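Local coordinates for protein peptidase M14, carboxypeptidase A (Thermoplasmatales archaeon SCGC AB-540-F20, PDB 4XED) that is a calcium-binding PKD domain of an M14-family, carboxypeptidase A-like peptidase, an immunoglobulin-like beta-sandwich whose own role is unestablished but which may mediate protein binding, at residues T30-P33 with N34-I38. Sequence-based numbering, arbitrary orientation. Where two conformers were deposited one is given.
With CA (calcium ion), chain B.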
loop_
_atom_site.group_PDB
_atom_site.type_symbol
_atom_site.label_atom_id
_atom_site.label_comp_id
_atom_site.label_asym_id
_atom_site.label_seq_id
_atom_site.Cartn_x
_atom_site.Cartn_y
_atom_site.Cartn_z
ATOM N N THR A 30 7.589 3.625 -2.448
ATOM C CA THR A 30 8.046 3.595 -3.806
ATOM C C THR A 30 8.836 4.866 -4.087
ATOM O O THR A 30 8.922 5.749 -3.232
ATOM C CB THR A 30 6.880 3.421 -4.789
ATOM O OG1 THR A 30 7.430 2.972 -6.026
ATOM C CG2 THR A 30 6.098 4.715 -5.013
ATOM N N THR A 31 9.412 4.921 -5.277
ATOM C CA THR A 31 10.042 6.126 -5.794
ATOM C C THR A 31 9.412 6.495 -7.128
ATOM O O THR A 31 8.880 5.664 -7.851
ATOM C CB THR A 31 11.568 5.936 -6.001
ATOM O OG1 THR A 31 11.819 4.937 -6.985
ATOM C CG2 THR A 31 12.252 5.498 -4.737
ATOM N N ASP A 32 9.478 7.784 -7.440
ATOM C CA ASP A 32 9.150 8.275 -8.762
ATOM C C ASP A 32 10.448 8.587 -9.499
ATOM O O ASP A 32 11.315 9.230 -8.923
ATOM C CB ASP A 32 8.256 9.514 -8.627
ATOM C CG ASP A 32 7.839 10.088 -9.976
ATOM O OD1 ASP A 32 8.632 10.875 -10.562
ATOM O OD2 ASP A 32 6.747 9.731 -10.493
ATOM N N PRO A 33 10.570 8.193 -10.784
ATOM C CA PRO A 33 11.833 8.378 -11.507
ATOM C C PRO A 33 12.233 9.822 -11.680
ATOM O O PRO A 33 13.414 10.084 -11.916
ATOM C CB PRO A 33 11.551 7.752 -12.874
ATOM C CG PRO A 33 10.492 6.756 -12.643
ATOM C CD PRO A 33 9.633 7.349 -11.554
ATOM N N ASN A 34 11.266 10.724 -11.584
ATOM C CA ASN A 34 11.513 12.149 -11.752
ATOM C C ASN A 34 11.662 12.853 -10.421
ATOM O O ASN A 34 11.829 14.078 -10.383
ATOM C CB ASN A 34 10.369 12.781 -12.539
ATOM C CG ASN A 34 9.936 11.933 -13.713
ATOM O OD1 ASN A 34 8.861 11.348 -13.730
ATOM N ND2 ASN A 34 10.797 11.850 -14.710
ATOM N N GLY A 35 11.572 12.081 -9.335
ATOM C CA GLY A 35 11.637 12.612 -7.983
ATOM C C GLY A 35 10.364 13.282 -7.498
ATOM O O GLY A 35 10.374 13.964 -6.470
ATOM N N ASP A 36 9.261 13.074 -8.220
ATOM C CA ASP A 36 7.995 13.719 -7.907
ATOM C C ASP A 36 7.429 13.203 -6.590
ATOM O O ASP A 36 7.612 12.045 -6.231
ATOM C CB ASP A 36 6.967 13.398 -8.984
ATOM C CG ASP A 36 7.363 13.904 -10.361
ATOM O OD1 ASP A 36 8.073 14.933 -10.466
ATOM O OD2 ASP A 36 6.922 13.297 -11.353
ATOM N N ASN A 37 6.718 14.076 -5.877
ATOM C CA ASN A 37 5.871 13.645 -4.787
ATOM C C ASN A 37 4.796 12.719 -5.313
ATOM O O ASN A 37 4.392 12.815 -6.488
ATOM C CB ASN A 37 5.202 14.837 -4.123
ATOM C CG ASN A 37 6.148 15.693 -3.326
ATOM O OD1 ASN A 37 7.274 15.315 -3.004
ATOM N ND2 ASN A 37 5.681 16.878 -2.995
ATOM N N ILE A 38 4.357 11.789 -4.471
ATOM C CA ILE A 38 3.324 10.826 -4.876
ATOM C C ILE A 38 2.265 10.597 -3.797
ATOM O O ILE A 38 2.499 10.834 -2.607
ATOM C CB ILE A 38 3.894 9.419 -5.333
ATOM C CG1 ILE A 38 4.357 8.530 -4.158
ATOM C CG2 ILE A 38 5.000 9.598 -6.363
ATOM C CD1 ILE A 38 5.610 8.967 -3.466
HETATM CA CA CA B . 6.793 11.221 -12.411
#
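Asp32 OD1 is gripped by two backbone amides and the calcium ion. Asn34 N donates to Asp32 OD1 at 2.8 Å. Asp36 N donates to the same atom at a longer 3.3 Å; the two amides arrive over opposite faces of the carboxylate, which fixes its rotation. Asp32 has CG anti to its own backbone N (chi1 -179°), which places the carboxylate within reach of the amides of Asn34 and Asp36 and of the calcium. Both of its oxygens bind the metal, OD2 at 2.4 Å and OD1 more loosely, a bidentate clasp. Asn34 OD1 reaches the calcium at 2.5 Å. Asp36 OD2 does so at 2.3 Å, each residue giving one oxygen. The Asp32 and Asp36 carboxylate planes are 36° apart, and the 3.1 Å between Asp32 OD1 and Asp36 OD2 is explained by the shared cation, which would offset the repulsion of their charges. A type I turn from Asp32 to Gly35, closed by Gly35 N to Asp32 O at 2.9 Å, folds the chain so that residues 32, 34 and 36 meet round one ion. Away from the metal, Ile38 CG2 packs against Asp32 CB. Asn4, Asp5 through its backbone O, and Asp82 complete the shell, tying the N-terminal segment and the end of strand 72-82 to the loop between strands 24-29 and 38-43: an Asp-x-Asn-x-Asp calcium site at one end of the PKD beta-sandwich.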